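Local coordinates for NtrC family transcriptional regulator (PDB 2Q5C), which probably serves as a sigma54-dependent transcriptional activator that binds specific DNA and ATP, the present piece being its N-terminal PrpR_N-type sensory domain, at residues K6-S11 / D53-R58; K121-S126 / E141-V146. One frame throughout, in Å; residues are numbered along the deposited sequence.

Contact 1: K6-S11 / D53-R58; sequences KIALIS and DAIISR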
loop_
_atom_site.group_PDB
_atom_site.type_symbol
_atom_site.label_atom_id
_atom_site.label_comp_id
_atom_site.label_asym_id
_atom_site.label_seq_id
_atom_site.Cartn_x
_atom_site.Cartn_y
_atom_site.Cartn_z
ATOM N N LYS A 6 21.564 -4.454 -1.169
ATOM C CA LYS A 6 20.758 -3.965 -0.042
ATOM C C LYS A 6 19.452 -3.420 -0.569
ATOM O O LYS A 6 19.444 -2.571 -1.473
ATOM C CB LYS A 6 21.497 -2.863 0.691
ATOM C CG LYS A 6 22.868 -3.304 1.248
ATOM C CD LYS A 6 23.580 -2.174 1.979
ATOM C CE LYS A 6 22.837 -1.699 3.213
ATOM N NZ LYS A 6 23.622 -0.614 3.891
ATOM N N ILE A 7 18.339 -3.937 -0.055
ATOM C CA ILE A 7 17.018 -3.481 -0.486
ATOM C C ILE A 7 16.196 -3.130 0.722
ATOM O O ILE A 7 16.081 -3.938 1.672
ATOM C CB ILE A 7 16.277 -4.536 -1.337
ATOM C CG1 ILE A 7 17.151 -5.022 -2.494
ATOM C CG2 ILE A 7 14.921 -3.983 -1.846
ATOM C CD1 ILE A 7 16.479 -6.100 -3.331
ATOM N N ALA A 8 15.613 -1.940 0.687
ATOM C CA ALA A 8 14.710 -1.476 1.744
ATOM C C ALA A 8 13.264 -1.680 1.374
ATOM O O ALA A 8 12.853 -1.325 0.281
ATOM C CB ALA A 8 14.921 -0.018 2.061
ATOM N N LEU A 9 12.482 -2.222 2.301
ATOM C CA LEU A 9 11.020 -2.257 2.195
ATOM C C LEU A 9 10.470 -1.253 3.164
ATOM O O LEU A 9 10.795 -1.308 4.350
ATOM C CB LEU A 9 10.479 -3.670 2.516
ATOM C CG LEU A 9 8.945 -3.703 2.641
ATOM C CD1 LEU A 9 8.295 -3.505 1.290
ATOM C CD2 LEU A 9 8.538 -5.072 3.180
ATOM N N ILE A 10 9.636 -0.324 2.683
ATOM C CA ILE A 10 9.032 0.701 3.537
ATOM C C ILE A 10 7.526 0.484 3.433
ATOM O O ILE A 10 6.953 0.572 2.338
ATOM C CB ILE A 10 9.420 2.133 3.111
ATOM C CG1 ILE A 10 10.951 2.244 3.090
ATOM C CG2 ILE A 10 8.765 3.142 4.080
ATOM C CD1 ILE A 10 11.493 3.620 2.615
ATOM N N SER A 11 6.904 0.120 4.552
ATOM C CA SER A 11 5.519 -0.341 4.525
ATOM C C SER A 11 4.975 -0.172 5.930
ATOM O O SER A 11 5.739 -0.060 6.871
ATOM C CB SER A 11 5.537 -1.831 4.152
ATOM O OG SER A 11 4.240 -2.422 4.224
ATOM N N ASP A 53 20.517 -0.246 -2.518
ATOM C CA ASP A 53 20.487 -0.382 -3.997
ATOM C C ASP A 53 19.094 -0.141 -4.580
ATOM O O ASP A 53 18.958 0.216 -5.744
ATOM C CB ASP A 53 20.985 -1.752 -4.420
ATOM C CG ASP A 53 22.419 -1.978 -4.035
ATOM O OD1 ASP A 53 23.287 -1.422 -4.735
ATOM O OD2 ASP A 53 22.693 -2.648 -3.026
ATOM N N ALA A 54 18.055 -0.370 -3.799
ATOM C CA ALA A 54 16.691 -0.174 -4.278
ATOM C C ALA A 54 15.756 -0.067 -3.087
ATOM O O ALA A 54 16.086 -0.524 -2.004
ATOM C CB ALA A 54 16.256 -1.353 -5.149
ATOM N N ILE A 55 14.577 0.511 -3.325
ATOM C CA ILE A 55 13.504 0.642 -2.338
ATOM C C ILE A 55 12.259 0.001 -2.921
ATOM O O ILE A 55 11.978 0.164 -4.121
ATOM C CB ILE A 55 13.259 2.072 -1.975
ATOM C CG1 ILE A 55 14.537 2.610 -1.285
ATOM C CG2 ILE A 55 12.071 2.205 -0.982
ATOM C CD1 ILE A 55 14.613 4.100 -1.206
ATOM N N ILE A 56 11.534 -0.769 -2.096
ATOM C CA ILE A 56 10.227 -1.352 -2.423
ATOM C C ILE A 56 9.193 -0.745 -1.492
ATOM O O ILE A 56 9.422 -0.588 -0.276
ATOM C CB ILE A 56 10.247 -2.904 -2.279
ATOM C CG1 ILE A 56 11.245 -3.563 -3.239
ATOM C CG2 ILE A 56 8.829 -3.438 -2.453
ATOM C CD1 ILE A 56 11.461 -5.031 -3.007
ATOM N N SER A 57 8.029 -0.409 -2.042
ATOM C CA SER A 57 6.923 0.153 -1.250
ATOM C C SER A 57 5.651 -0.133 -2.008
ATOM O O SER A 57 5.703 -0.779 -3.040
ATOM C CB SER A 57 7.140 1.621 -0.910
ATOM O OG SER A 57 7.129 2.389 -2.104
ATOM N N ARG A 58 4.506 0.323 -1.496
ATOM C CA ARG A 58 3.256 -0.021 -2.128
ATOM C C ARG A 58 2.425 1.217 -2.354
ATOM O O ARG A 58 2.470 2.175 -1.585
ATOM C CB ARG A 58 2.534 -0.994 -1.200
ATOM C CG ARG A 58 1.316 -1.626 -1.802
ATOM C CD ARG A 58 1.080 -2.983 -1.154
ATOM N NE ARG A 58 0.460 -2.873 0.158
ATOM C CZ ARG A 58 -0.836 -3.118 0.400
ATOM N NH1 ARG A 58 -1.305 -2.985 1.625
ATOM N NH2 ARG A 58 -1.655 -3.496 -0.584
HETATM O O HOH W 1 4.464 0.961 1.350
#

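Contact 2: K121-S126 / E141-V146; sequences KEFLFS and ENIKIV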
loop_
_atom_site.group_PDB
_atom_site.type_symbol
_atom_site.label_atom_id
_atom_site.label_comp_id
_atom_site.label_asym_id
_atom_site.label_seq_id
_atom_site.Cartn_x
_atom_site.Cartn_y
_atom_site.Cartn_z
ATOM N N LYS A 121 -19.586 2.999 -2.343
ATOM C CA LYS A 121 -19.338 4.339 -2.872
ATOM C C LYS A 121 -17.834 4.487 -2.985
ATOM O O LYS A 121 -17.115 4.286 -2.020
ATOM C CB LYS A 121 -19.925 5.422 -1.979
ATOM C CG LYS A 121 -19.855 6.814 -2.606
ATOM C CD LYS A 121 -20.970 7.734 -2.076
ATOM C CE LYS A 121 -21.032 9.079 -2.820
ATOM N NZ LYS A 121 -21.097 8.947 -4.308
ATOM N N GLU A 122 -17.370 4.813 -4.182
ATOM C CA GLU A 122 -15.940 4.936 -4.441
ATOM C C GLU A 122 -15.511 6.389 -4.301
ATOM O O GLU A 122 -16.198 7.311 -4.782
ATOM C CB GLU A 122 -15.665 4.413 -5.842
ATOM C CG GLU A 122 -14.203 4.522 -6.273
ATOM C CD GLU A 122 -14.024 4.108 -7.714
ATOM O OE1 GLU A 122 -14.122 2.891 -8.000
ATOM O OE2 GLU A 122 -13.819 4.995 -8.569
ATOM N N PHE A 123 -14.385 6.594 -3.627
ATOM C CA PHE A 123 -13.786 7.911 -3.466
ATOM C C PHE A 123 -12.344 7.810 -3.909
ATOM O O PHE A 123 -11.668 6.837 -3.582
ATOM C CB PHE A 123 -13.806 8.351 -2.000
ATOM C CG PHE A 123 -15.193 8.412 -1.369
ATOM C CD1 PHE A 123 -15.827 9.634 -1.173
ATOM C CD2 PHE A 123 -15.835 7.251 -0.947
ATOM C CE1 PHE A 123 -17.097 9.690 -0.557
ATOM C CE2 PHE A 123 -17.106 7.301 -0.345
ATOM C CZ PHE A 123 -17.734 8.526 -0.156
ATOM N N LEU A 124 -11.877 8.794 -4.659
ATOM C CA LEU A 124 -10.476 8.836 -5.111
ATOM C C LEU A 124 -9.718 9.971 -4.433
ATOM O O LEU A 124 -10.290 11.030 -4.176
ATOM C CB LEU A 124 -10.400 8.975 -6.634
ATOM C CG LEU A 124 -11.042 7.868 -7.479
ATOM C CD1 LEU A 124 -10.916 8.162 -8.963
ATOM C CD2 LEU A 124 -10.451 6.485 -7.151
ATOM N N PHE A 125 -8.442 9.763 -4.113
ATOM C CA PHE A 125 -7.597 10.817 -3.553
ATOM C C PHE A 125 -6.278 10.825 -4.311
ATOM O O PHE A 125 -5.874 9.801 -4.868
ATOM C CB PHE A 125 -7.408 10.719 -2.029
ATOM C CG PHE A 125 -6.440 9.636 -1.570
ATOM C CD1 PHE A 125 -5.169 9.958 -1.089
ATOM C CD2 PHE A 125 -6.817 8.297 -1.589
ATOM C CE1 PHE A 125 -4.288 8.961 -0.649
ATOM C CE2 PHE A 125 -5.918 7.282 -1.159
ATOM C CZ PHE A 125 -4.670 7.614 -0.699
ATOM N N SER A 126 -5.651 11.995 -4.379
ATOM C CA SER A 126 -4.405 12.156 -5.132
ATOM C C SER A 126 -3.241 12.642 -4.302
ATOM O O SER A 126 -2.114 12.725 -4.815
ATOM C CB SER A 126 -4.610 13.101 -6.322
ATOM O OG SER A 126 -5.345 12.437 -7.337
ATOM N N GLU A 141 -21.820 11.107 4.014
ATOM C CA GLU A 141 -22.560 10.222 3.134
ATOM C C GLU A 141 -23.255 9.112 3.914
ATOM O O GLU A 141 -23.812 8.191 3.323
ATOM C CB GLU A 141 -21.629 9.612 2.059
ATOM C CG GLU A 141 -21.009 10.611 1.111
ATOM C CD GLU A 141 -21.992 11.252 0.149
ATOM O OE1 GLU A 141 -23.092 10.693 -0.078
ATOM O OE2 GLU A 141 -21.636 12.313 -0.408
ATOM N N ASN A 142 -23.210 9.196 5.245
ATOM C CA ASN A 142 -23.821 8.196 6.122
ATOM C C ASN A 142 -23.208 6.795 5.968
ATOM O O ASN A 142 -23.869 5.771 6.165
ATOM C CB ASN A 142 -25.349 8.142 5.921
ATOM C CG ASN A 142 -26.069 7.540 7.120
ATOM O OD1 ASN A 142 -25.647 7.691 8.281
ATOM N ND2 ASN A 142 -27.144 6.801 6.834
ATOM N N ILE A 143 -21.921 6.771 5.674
ATOM C CA ILE A 143 -21.209 5.494 5.530
ATOM C C ILE A 143 -20.337 5.290 6.755
ATOM O O ILE A 143 -19.699 6.235 7.221
ATOM C CB ILE A 143 -20.387 5.513 4.246
ATOM C CG1 ILE A 143 -21.327 5.517 3.037
ATOM C CG2 ILE A 143 -19.486 4.268 4.146
ATOM C CD1 ILE A 143 -20.649 5.808 1.707
ATOM N N LYS A 144 -20.346 4.067 7.290
ATOM C CA LYS A 144 -19.667 3.772 8.535
ATOM C C LYS A 144 -18.448 2.849 8.393
ATOM O O LYS A 144 -17.789 2.561 9.379
ATOM C CB LYS A 144 -20.656 3.146 9.524
ATOM C CG LYS A 144 -21.909 4.022 9.710
ATOM C CD LYS A 144 -22.760 3.562 10.852
ATOM C CE LYS A 144 -23.934 4.515 11.053
ATOM N NZ LYS A 144 -24.672 4.742 9.765
ATOM N N ILE A 145 -18.177 2.417 7.155
ATOM C CA ILE A 145 -17.143 1.395 6.905
ATOM C C ILE A 145 -16.287 1.884 5.743
ATOM O O ILE A 145 -16.806 2.226 4.700
ATOM C CB ILE A 145 -17.779 0.062 6.515
ATOM C CG1 ILE A 145 -18.832 -0.407 7.547
ATOM C CG2 ILE A 145 -16.694 -1.029 6.363
ATOM C CD1 ILE A 145 -19.781 -1.443 7.029
ATOM N N VAL A 146 -14.973 1.891 5.960
ATOM C CA VAL A 146 -14.029 2.333 4.927
ATOM C C VAL A 146 -13.036 1.202 4.604
ATOM O O VAL A 146 -12.440 0.626 5.524
ATOM C CB VAL A 146 -13.224 3.545 5.422
ATOM C CG1 VAL A 146 -12.090 3.899 4.454
ATOM C CG2 VAL A 146 -14.137 4.737 5.599
#

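Contact 1: K6-S11 / D53-R58
Two neighbouring parallel strands, 6-11 and 54-58, form the middle of a four-stranded sheet, where K6 and D53 meet at the entrance of the ladder. The carboxylate of D53 reaches back to the first strand: OD2 accepts K6 N at 2.8 Å through its anti lone pair, while D53 N donates to K6 O at 2.8 Å, so the aspartate grips both backbone polar groups of K6. K6 NZ goes elsewhere, to E51 O. Further on, both the N-H and the C=O of A8 turn to strand 54-58, A8 N to A54 O (3.1 Å) and I56 N to A8 O (2.8 Å, 170° at the hydrogen), and I10 N then donates to I56 O. In this three-layer alpha/beta/alpha lobe of strand order 2-1-3-4, as in chelatase-like folds, beta-branched isoleucines suit both extended backbone and apolar cover. On one face I56, level with L9, reaches both neighbours: its CD1 meets I7 CG2 at 3.8 Å and its CG2 meets L9 CD1 at 3.8 Å, beneath helices 14-27 and 170-187. On the other, I10 CD1 touches I55 CG2 (3.9 Å), next to helices 38-48 and 59-66; small A8 fits against L48. At the C-terminal end, a water donates to I10 O and accepts R58 N at 2.9 Å.

Contact 2: K121-S126 / E141-V146
K121 and F123, alternate residues on the same side of strand 119-125, meet E141 and I143 of the turn that follows helix 131-140. This is the return half of a right-handed beta-alpha-beta crossover, in which the chain leaves an edge strand, runs through the helix and enters strand 145-148 beyond the intervening strand 96-102. No hydrogen bond joins the two segments; aliphatic carbon carries the contact. I143 CD1 lies 3.8 Å from K121 CB and also approaches the F123 ring at its edge, near the ring plane, where CE2 is its neighbour. E141 CG comes to the same edge, 4.1 Å from F123 CZ. The glutamate bends at chi2 (-69°), and its chain crosses that of K121 at about a right angle. A long lysine suits this partly open margin because its methylenes can pack while the amine can probably remain in solvent. Farther out, F123 also touches L134 of the helix and A98 of the inner strand 96-102, and V138 backs I143, so the large apolar side chains lie between helix and sheet. Backbone bonds of F123 with L99 and A101 hold strand 119-125 to strand 96-102. K121 CE stands 3.8 Å from E141 OE1, but NZ remains 5.0 Å from that oxygen, too far for a salt bridge, though the opposite charges may still attract.

In the fold
Contact 1 and contact 2 belong to two separate four-stranded parallel sheets, each with strand order 2-1-3-4, on opposite sides of the chain's centre. Their own centres are 29 Å apart and their nearest atoms about 9 Å, without touching. Along the chain they come in series: 6-11 / 53-58 closes before 121-126 / 141-146 opens. Contact 1 joins adjacent inner strands, whereas contact 2 joins an edge strand to the approach of strand 145-148, across strand 96-102. Helix 170-187, at the end of the chain, returns to pack on the first sheet, tying the two lobes together. The repeated order suggests two similar lobes in tandem, as in the PrpR_N family, which probably senses a signal for the activator.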